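Local coordinates for protein regulator of chromosome condensation (Saccharomyces cerevisiae, PDB 3OF7) that promotes the exchange of GDP for GTP on the small GTPases GSP1 and GSP2, controls RNA metabolism and transport, and binds chromatin, at residues 26-31 with 62-67; 50-55 with 405-410; 331-336 with 376-381. All coordinates share one frame; numbering follows the deposited sequence. Where two conformers were deposited one is given.

Contact 1 of 3, residues 26-31 with 62-67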
loop_
_atom_site.group_PDB
_atom_site.type_symbol
_atom_site.label_atom_id
_atom_site.label_comp_id
_atom_site.label_asym_id
_atom_site.label_seq_id
_atom_site.Cartn_x
_atom_site.Cartn_y
_atom_site.Cartn_z
ATOM N N VAL A 26 -9.905 13.094 9.151
ATOM C CA VAL A 26 -11.041 13.716 9.860
ATOM C C VAL A 26 -11.909 14.496 8.868
ATOM O O VAL A 26 -13.138 14.499 8.967
ATOM C CB VAL A 26 -10.582 14.618 11.036
ATOM C CG1 VAL A 26 -11.796 15.227 11.771
ATOM C CG2 VAL A 26 -9.718 13.832 12.008
ATOM N N GLN A 27 -11.264 15.127 7.891
ATOM C CA GLN A 27 -11.953 15.909 6.876
ATOM C C GLN A 27 -12.202 15.069 5.631
ATOM O O GLN A 27 -11.334 14.287 5.238
ATOM C CB GLN A 27 -11.101 17.107 6.458
ATOM C CG GLN A 27 -10.399 17.852 7.576
ATOM C CD GLN A 27 -9.391 18.853 7.029
ATOM O OE1 GLN A 27 -9.769 19.860 6.445
ATOM N NE2 GLN A 27 -8.102 18.569 7.209
ATOM N N PRO A 28 -13.371 15.250 4.984
ATOM C CA PRO A 28 -13.580 14.613 3.682
ATOM C C PRO A 28 -12.589 15.190 2.664
ATOM O O PRO A 28 -12.145 16.338 2.813
ATOM C CB PRO A 28 -15.029 14.973 3.337
ATOM C CG PRO A 28 -15.301 16.219 4.119
ATOM C CD PRO A 28 -14.534 16.061 5.392
ATOM N N LEU A 29 -12.244 14.395 1.654
ATOM C CA LEU A 29 -11.106 14.700 0.788
ATOM C C LEU A 29 -11.482 14.885 -0.675
ATOM O O LEU A 29 -12.355 14.185 -1.191
ATOM C CB LEU A 29 -10.075 13.558 0.874
ATOM C CG LEU A 29 -9.479 13.222 2.240
ATOM C CD1 LEU A 29 -8.823 11.834 2.222
ATOM C CD2 LEU A 29 -8.497 14.292 2.706
ATOM N N ASP A 30 -10.806 15.817 -1.343
ATOM C CA ASP A 30 -10.725 15.786 -2.801
ATOM C C ASP A 30 -9.844 14.584 -3.153
ATOM O O ASP A 30 -8.748 14.439 -2.610
ATOM C CB ASP A 30 -10.075 17.065 -3.337
ATOM C CG ASP A 30 -10.991 18.275 -3.248
ATOM O OD1 ASP A 30 -12.234 18.111 -3.315
ATOM O OD2 ASP A 30 -10.453 19.388 -3.119
ATOM N N ILE A 31 -10.326 13.728 -4.043
ATOM C CA ILE A 31 -9.569 12.547 -4.487
ATOM C C ILE A 31 -8.984 12.783 -5.885
ATOM O O ILE A 31 -9.688 13.211 -6.792
ATOM C CB ILE A 31 -10.464 11.264 -4.482
ATOM C CG1 ILE A 31 -11.067 11.010 -3.090
ATOM C CG2 ILE A 31 -9.697 10.022 -5.016
ATOM C CD1 ILE A 31 -10.052 10.818 -1.961
ATOM N N LEU A 62 -16.109 11.162 -7.072
ATOM C CA LEU A 62 -15.917 11.157 -5.625
ATOM C C LEU A 62 -15.918 12.578 -5.072
ATOM O O LEU A 62 -14.985 12.967 -4.364
ATOM C CB LEU A 62 -14.607 10.436 -5.256
ATOM C CG LEU A 62 -14.501 8.981 -5.734
ATOM C CD1 LEU A 62 -13.056 8.471 -5.642
ATOM C CD2 LEU A 62 -15.449 8.095 -4.954
ATOM N N PRO A 63 -16.971 13.363 -5.378
ATOM C CA PRO A 63 -16.900 14.768 -4.967
ATOM C C PRO A 63 -16.895 14.902 -3.447
ATOM O O PRO A 63 -17.652 14.214 -2.759
ATOM C CB PRO A 63 -18.159 15.387 -5.592
ATOM C CG PRO A 63 -19.115 14.256 -5.721
ATOM C CD PRO A 63 -18.285 13.014 -5.950
ATOM N N ARG A 64 -16.016 15.766 -2.948
ATOM C CA ARG A 64 -15.785 15.966 -1.521
ATOM C C ARG A 64 -17.044 16.314 -0.722
ATOM O O ARG A 64 -17.174 15.916 0.444
ATOM C CB ARG A 64 -14.748 17.080 -1.342
ATOM C CG ARG A 64 -14.259 17.301 0.076
ATOM C CD ARG A 64 -13.378 18.547 0.167
ATOM N NE ARG A 64 -14.172 19.774 0.090
ATOM C CZ ARG A 64 -14.271 20.568 -0.977
ATOM N NH1 ARG A 64 -13.616 20.301 -2.105
ATOM N NH2 ARG A 64 -15.034 21.649 -0.908
ATOM N N ASP A 65 -17.958 17.051 -1.353
ATOM C CA ASP A 65 -19.159 17.551 -0.682
ATOM C C ASP A 65 -20.306 16.539 -0.652
ATOM O O ASP A 65 -21.301 16.749 0.039
ATOM C CB ASP A 65 -19.617 18.883 -1.301
ATOM C CG ASP A 65 -20.320 18.706 -2.643
ATOM O OD2 ASP A 65 -19.983 17.771 -3.402
ATOM N N GLU A 66 -20.172 15.457 -1.419
ATOM C CA GLU A 66 -21.223 14.451 -1.518
ATOM C C GLU A 66 -20.728 13.036 -1.197
ATOM O O GLU A 66 -21.265 12.368 -0.298
ATOM C CB GLU A 66 -21.875 14.492 -2.904
ATOM C CG GLU A 66 -23.273 13.887 -2.941
ATOM N N ALA A 67 -19.725 12.569 -1.937
ATOM C CA ALA A 67 -19.141 11.253 -1.656
ATOM C C ALA A 67 -18.479 11.251 -0.279
ATOM O O ALA A 67 -18.607 10.287 0.467
ATOM C CB ALA A 67 -18.152 10.850 -2.738
HETATM O O HOH W 1 -14.631 12.740 -1.420
HETATM O O HOH W 2 -13.931 16.650 -4.801
HETATM O O HOH W 3 -12.845 14.054 -5.670
#

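Contact 2 of 3, residues 50-55 with 405-410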
loop_
_atom_site.group_PDB
_atom_site.type_symbol
_atom_site.label_atom_id
_atom_site.label_comp_id
_atom_site.label_asym_id
_atom_site.label_seq_id
_atom_site.Cartn_x
_atom_site.Cartn_y
_atom_site.Cartn_z
ATOM N N ASN A 50 -9.333 8.975 -20.766
ATOM C CA ASN A 50 -9.208 8.888 -19.309
ATOM C C ASN A 50 -8.612 7.573 -18.783
ATOM O O ASN A 50 -8.735 7.263 -17.596
ATOM C CB ASN A 50 -10.557 9.187 -18.641
ATOM C CG ASN A 50 -10.955 10.651 -18.751
ATOM O OD1 ASN A 50 -10.111 11.545 -18.710
ATOM N ND2 ASN A 50 -12.249 10.901 -18.875
ATOM N N LYS A 51 -7.974 6.805 -19.664
ATOM C CA LYS A 51 -7.270 5.594 -19.235
ATOM C C LYS A 51 -5.741 5.790 -19.188
ATOM O O LYS A 51 -4.982 4.866 -18.877
ATOM C CB LYS A 51 -7.710 4.363 -20.054
ATOM C CG LYS A 51 -7.150 4.240 -21.459
ATOM C CD LYS A 51 -8.088 3.393 -22.329
ATOM C CE LYS A 51 -7.325 2.551 -23.338
ATOM N NZ LYS A 51 -6.519 1.482 -22.656
ATOM N N GLU A 52 -5.308 7.014 -19.485
ATOM C CA GLU A 52 -3.913 7.414 -19.338
ATOM C C GLU A 52 -3.881 8.893 -18.963
ATOM O O GLU A 52 -4.337 9.756 -19.727
ATOM C CB GLU A 52 -3.123 7.133 -20.620
ATOM C CG GLU A 52 -1.648 7.482 -20.549
ATOM C CD GLU A 52 -0.960 7.318 -21.892
ATOM O OE1 GLU A 52 -1.043 8.242 -22.729
ATOM O OE2 GLU A 52 -0.337 6.262 -22.112
ATOM N N VAL A 53 -3.366 9.169 -17.767
ATOM C CA VAL A 53 -3.484 10.482 -17.147
ATOM C C VAL A 53 -2.150 10.804 -16.479
ATOM O O VAL A 53 -1.739 10.135 -15.539
ATOM C CB VAL A 53 -4.677 10.505 -16.144
ATOM C CG1 VAL A 53 -4.681 11.771 -15.307
ATOM C CG2 VAL A 53 -6.012 10.361 -16.891
ATOM N N LYS A 54 -1.464 11.822 -16.990
ATOM C CA LYS A 54 -0.052 12.027 -16.670
ATOM C C LYS A 54 0.195 12.974 -15.491
ATOM O O LYS A 54 1.342 13.171 -15.086
ATOM C CB LYS A 54 0.709 12.483 -17.933
ATOM C CG LYS A 54 0.594 11.494 -19.093
ATOM C CD LYS A 54 1.222 12.010 -20.382
ATOM C CE LYS A 54 0.952 11.036 -21.532
ATOM N NZ LYS A 54 1.629 11.454 -22.819
ATOM N N ARG A 55 -0.884 13.549 -14.954
ATOM C CA ARG A 55 -0.831 14.438 -13.782
ATOM C C ARG A 55 -2.054 14.177 -12.912
ATOM O O ARG A 55 -3.086 13.771 -13.441
ATOM C CB ARG A 55 -0.861 15.911 -14.229
ATOM C CG ARG A 55 0.376 16.407 -14.968
ATOM C CD ARG A 55 1.585 16.401 -14.069
ATOM N NE ARG A 55 2.637 17.302 -14.542
ATOM C CZ ARG A 55 3.628 17.743 -13.775
ATOM N NH1 ARG A 55 3.708 17.357 -12.501
ATOM N NH2 ARG A 55 4.539 18.567 -14.280
ATOM N N GLU A 405 7.385 4.951 -17.126
ATOM C CA GLU A 405 6.700 4.587 -18.370
ATOM C C GLU A 405 5.159 4.596 -18.297
ATOM O O GLU A 405 4.483 4.821 -19.297
ATOM C CB GLU A 405 7.223 3.232 -18.848
ATOM C CG GLU A 405 6.681 2.718 -20.161
ATOM C CD GLU A 405 7.347 1.412 -20.544
ATOM O OE1 GLU A 405 8.579 1.417 -20.741
ATOM O OE2 GLU A 405 6.649 0.379 -20.621
ATOM N N THR A 406 4.599 4.361 -17.118
ATOM C CA THR A 406 3.141 4.357 -16.995
ATOM C C THR A 406 2.592 5.664 -16.413
ATOM O O THR A 406 1.386 5.781 -16.186
ATOM C CB THR A 406 2.636 3.154 -16.177
ATOM O OG1 THR A 406 3.434 3.019 -14.999
ATOM C CG2 THR A 406 2.721 1.863 -17.016
ATOM N N TYR A 407 3.483 6.632 -16.193
ATOM C CA TYR A 407 3.139 7.986 -15.699
ATOM C C TYR A 407 2.559 7.970 -14.285
ATOM O O TYR A 407 1.894 8.918 -13.865
ATOM C CB TYR A 407 2.184 8.721 -16.663
ATOM C CG TYR A 407 2.613 8.636 -18.110
ATOM C CD1 TYR A 407 3.636 9.452 -18.599
ATOM C CD2 TYR A 407 2.013 7.727 -18.984
ATOM C CE1 TYR A 407 4.049 9.372 -19.925
ATOM C CE2 TYR A 407 2.421 7.637 -20.318
ATOM C CZ TYR A 407 3.434 8.465 -20.777
ATOM O OH TYR A 407 3.842 8.392 -22.089
ATOM N N ALA A 408 2.827 6.891 -13.553
ATOM C CA ALA A 408 2.325 6.726 -12.190
ATOM C C ALA A 408 2.957 7.734 -11.222
ATOM O O ALA A 408 2.435 7.967 -10.128
ATOM C CB ALA A 408 2.572 5.296 -11.716
ATOM N N VAL A 409 4.082 8.320 -11.625
ATOM C CA VAL A 409 4.736 9.351 -10.826
ATOM C C VAL A 409 4.045 10.718 -10.959
ATOM O O VAL A 409 4.257 11.601 -10.127
ATOM C CB VAL A 409 6.266 9.460 -11.111
ATOM C CG1 VAL A 409 6.976 8.163 -10.731
ATOM C CG2 VAL A 409 6.538 9.819 -12.579
ATOM N N GLY A 410 3.212 10.874 -11.992
ATOM C CA GLY A 410 2.439 12.113 -12.217
ATOM C C GLY A 410 3.311 13.336 -12.469
ATOM O O GLY A 410 3.018 14.443 -11.990
HETATM O O HOH W 4 4.317 11.583 -22.796
#

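Contact 3 of 3, residues 331-336 with 376-381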
loop_
_atom_site.group_PDB
_atom_site.type_symbol
_atom_site.label_atom_id
_atom_site.label_comp_id
_atom_site.label_asym_id
_atom_site.label_seq_id
_atom_site.Cartn_x
_atom_site.Cartn_y
_atom_site.Cartn_z
ATOM N N ASP A 331 10.822 11.286 12.849
ATOM C CA ASP A 331 11.413 12.597 12.538
ATOM C C ASP A 331 11.243 13.011 11.073
ATOM O O ASP A 331 11.552 14.151 10.706
ATOM C CB ASP A 331 12.913 12.607 12.880
ATOM C CG ASP A 331 13.183 12.531 14.372
ATOM O OD1 ASP A 331 12.230 12.654 15.176
ATOM O OD2 ASP A 331 14.362 12.350 14.740
ATOM N N GLY A 332 10.790 12.084 10.229
ATOM C CA GLY A 332 10.541 12.390 8.820
ATOM C C GLY A 332 11.635 12.008 7.836
ATOM O O GLY A 332 11.606 12.433 6.682
ATOM N N ASP A 333 12.599 11.206 8.279
ATOM C CA ASP A 333 13.657 10.729 7.391
ATOM C C ASP A 333 13.194 9.455 6.707
ATOM O O ASP A 333 12.489 8.643 7.308
ATOM C CB ASP A 333 14.944 10.441 8.158
ATOM C CG ASP A 333 15.586 11.693 8.737
ATOM O OD1 ASP A 333 15.498 12.781 8.122
ATOM O OD2 ASP A 333 16.206 11.572 9.813
ATOM N N LEU A 334 13.620 9.274 5.462
ATOM C CA LEU A 334 13.198 8.126 4.676
ATOM C C LEU A 334 14.394 7.250 4.320
ATOM O O LEU A 334 15.382 7.722 3.747
ATOM C CB LEU A 334 12.469 8.588 3.413
ATOM C CG LEU A 334 11.659 7.563 2.619
ATOM C CD1 LEU A 334 10.487 7.019 3.439
ATOM C CD2 LEU A 334 11.154 8.213 1.335
ATOM N N TYR A 335 14.289 5.976 4.677
ATOM C CA TYR A 335 15.314 4.983 4.367
ATOM C C TYR A 335 14.774 4.056 3.292
ATOM O O TYR A 335 13.692 3.494 3.448
ATOM C CB TYR A 335 15.657 4.170 5.610
ATOM C CG TYR A 335 16.266 4.993 6.719
ATOM C CD1 TYR A 335 17.651 5.037 6.898
ATOM C CD2 TYR A 335 15.458 5.727 7.591
ATOM C CE1 TYR A 335 18.218 5.799 7.920
ATOM C CE2 TYR A 335 16.016 6.488 8.616
ATOM C CZ TYR A 335 17.394 6.519 8.768
ATOM O OH TYR A 335 17.938 7.269 9.779
ATOM N N SER A 336 15.525 3.890 2.209
ATOM C CA SER A 336 15.101 2.983 1.154
ATOM C C SER A 336 16.076 1.824 0.972
ATOM O O SER A 336 17.271 1.933 1.299
ATOM C CB SER A 336 14.927 3.732 -0.163
ATOM O OG SER A 336 16.177 4.134 -0.686
ATOM N N VAL A 376 16.137 15.964 0.476
ATOM C CA VAL A 376 14.684 15.837 0.369
ATOM C C VAL A 376 14.056 16.556 1.554
ATOM O O VAL A 376 14.708 16.726 2.587
ATOM C CB VAL A 376 14.222 14.346 0.377
ATOM C CG1 VAL A 376 14.652 13.628 -0.905
ATOM C CG2 VAL A 376 14.736 13.605 1.618
ATOM N N PRO A 377 12.784 16.976 1.422
ATOM C CA PRO A 377 12.078 17.461 2.600
ATOM C C PRO A 377 11.832 16.336 3.606
ATOM O O PRO A 377 11.993 15.151 3.280
ATOM C CB PRO A 377 10.732 17.937 2.032
ATOM C CG PRO A 377 10.566 17.188 0.766
ATOM C CD PRO A 377 11.938 17.017 0.212
ATOM N N LYS A 378 11.445 16.718 4.820
ATOM C CA LYS A 378 10.933 15.773 5.801
ATOM C C LYS A 378 9.574 15.267 5.329
ATOM O O LYS A 378 8.740 16.055 4.861
ATOM C CB LYS A 378 10.815 16.441 7.176
ATOM C CG LYS A 378 12.143 16.949 7.739
ATOM C CD LYS A 378 12.978 15.817 8.335
ATOM C CE LYS A 378 14.370 16.297 8.760
ATOM N NZ LYS A 378 15.007 15.367 9.741
ATOM N N PHE A 379 9.363 13.954 5.418
ATOM C CA PHE A 379 8.095 13.358 4.983
ATOM C C PHE A 379 7.224 12.926 6.151
ATOM O O PHE A 379 7.730 12.514 7.186
ATOM C CB PHE A 379 8.321 12.165 4.053
ATOM C CG PHE A 379 9.030 12.516 2.773
ATOM C CD1 PHE A 379 10.288 11.991 2.497
ATOM C CD2 PHE A 379 8.436 13.366 1.840
ATOM C CE1 PHE A 379 10.954 12.310 1.297
ATOM C CE2 PHE A 379 9.088 13.686 0.645
ATOM C CZ PHE A 379 10.348 13.155 0.376
ATOM N N LYS A 380 5.911 12.995 5.960
ATOM C CA LYS A 380 4.973 12.558 6.987
ATOM C C LYS A 380 4.236 11.251 6.645
ATOM O O LYS A 380 3.739 10.577 7.537
ATOM C CB LYS A 380 4.003 13.686 7.382
ATOM C CG LYS A 380 3.136 14.232 6.252
ATOM C CD LYS A 380 2.146 15.261 6.794
ATOM C CE LYS A 380 1.184 15.736 5.725
ATOM N NZ LYS A 380 0.022 16.510 6.315
ATOM N N SER A 381 4.164 10.905 5.357
ATOM C CA SER A 381 3.623 9.609 4.926
ATOM C C SER A 381 4.249 9.191 3.600
ATOM O O SER A 381 4.800 10.017 2.877
ATOM C CB SER A 381 2.089 9.635 4.801
ATOM O OG SER A 381 1.666 10.432 3.697
HETATM O O HOH W 5 13.144 13.047 4.541
#

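Contact 1 of 3, residues 26-31 with 62-67
Asp30 OD1 is gripped by two donors. Arg64 NH1 makes a salt bridge to it at 2.9 Å, and water 2 donates to OD1 at 2.7 Å. The NH1 approaches OD1 on its syn side, 22° out of the carboxylate plane. The guanidinium is turned 76° against the carboxylate, so the two groups meet through one nitrogen, not as a flat paired bridge. Water 2 also accepts from Arg64 N, so that one water links the carboxylate to the backbone of the residue whose side chain it pairs with. OD2 is hydrogen-bonded to His432 NE2 of strand 432-439. Arg64 CG lies anti to its backbone N (chi1 -173°) and rests 3.6 Å from Pro28 O. This is part of a beta-propeller. Strand 30-34 pairs with the C-terminal strand 443-450 in one blade, while the loop 62-67 leads to strand 69-74 of the next. Water 1 donates to Leu62 O at 3.0 Å and also to Leu29 O. Water 3 accepts from Ile31 N; it lies 2.7 Å from Leu62 O and can also donate to it. Beside these waters, Ile31 CG2 touches Leu62 CD1 at 3.8 Å. Trp89 and Trp91 of strand 88-92 touch Leu62 too.

Contact 2 of 3, residues 50-55 with 405-410
The Tyr407 ring packs against the alkyl chain of Lys54, where the first and last RCC1 repeats of the beta-propeller meet. Tyr407 starts a type I beta turn that ends at Gly410. Tyr407 CB lies 4.0 Å from Lys54 CA. Its CG is met by Lys54 CG at 3.6 Å, in a CH-pi contact over one ring face. CD1 and CE1 lie alongside Lys54 CD. CZ comes 3.7 Å from Lys54 CE. Lys54 CG is anti to its carbonyl carbon (chi1 -58°), and from CG the chain runs extended alongside the ring, pointing the same way as the tyrosine. At its end Lys54 NZ donates to water 4 at 2.7 Å, and a weak bond joins this water to Tyr407 OH. At the ring edge, Tyr407 CE2 is 3.6 Å from Glu52 OE2. Glu405 O sits over the opposite face. An alanine in place of Tyr407 would probably leave the Lys54 alkyl chain without the surface it lies on and free to turn. Farther along the turn, Gly410 CA makes a CA-H...O contact with Lys54 O at 3.2 Å. Arg55 NH1 reaches Gly410 O at 3.0 Å in a weak hydrogen bond, bent to 130° at the hydrogen.

Contact 3 of 3, residues 331-336 with 376-381
The Phe379 ring meets Leu334 at its CD1 side, where Leu334 CD2 comes to 4.0 Å from Phe379 CD1. The methyl approaches obliquely and the two side chains cross. On one ring face lies Pro377 O, of the ring's own segment, offset toward the rim. Leu328 and Ala391 also touch Phe379, so the ring touches both strand 324-329 and strand 388-393. These belong to different blades of the beta-propeller. The contact thus joins the blade holding strand 334-337 to the one that begins with strand 379-384.

The second flat group is the Asp333 carboxylate. Lys378 NZ makes a salt bridge to Asp333 OD1 at 3.1 Å, coming from above the plane, 35° out of it. Lys378 bends at chi2 (-79°), which brings its CD to 3.2 Å from Asp331 O. From there the rest of the chain runs beside Asp333, pointing the same way.

A nearly straight backbone bond also crosses. Phe379 N donates to Gly332 O at 3.0 Å with an angle of 171°, in the carbonyl plane and on a lone pair. Water 5 donates to the same Gly332 O at 2.7 Å and to Pro377 O at 2.7 Å. This bridges the two backbones a second time. Gly332 CA lies 3.3 Å from Phe379 O in a CA-H...O contact. The approach is close enough that a CB at Gly332 would probably press on Lys378 CB and Phe379 O, and at these backbone angles also on Asp331 O.

The chemistry is therefore layered. Leu334 and Phe379 make an apolar, buried side. The backbone bond and water 5 satisfy Gly332 O next to it. The salt bridge lies toward solvent, where Lys378 is exposed and Asp333 partly so, and water would probably weaken the attraction between its charges.

All three contacts lie where adjacent blades of the propeller meet, and none touches another. Contact 1 is the most buried overall. Contacts 2 and 3 are only partly buried. Contacts 1 and 2 both involve the first RCC1 repeat, and strands 30-34 and 52-53 follow each other in the chain. Contact 2 also reaches the seventh repeat, 350 residues away in sequence. Contact 3 lies essentially in the sixth repeat, which spans parts of two blades; its centre is about 24 Å from that of contact 2. Contacts 1 and 3 each combine a salt bridge with an apolar pair. Contact 2 relies instead on a lysine lying over a tyrosine ring and on a weak arginine bond. Waters bridge all three.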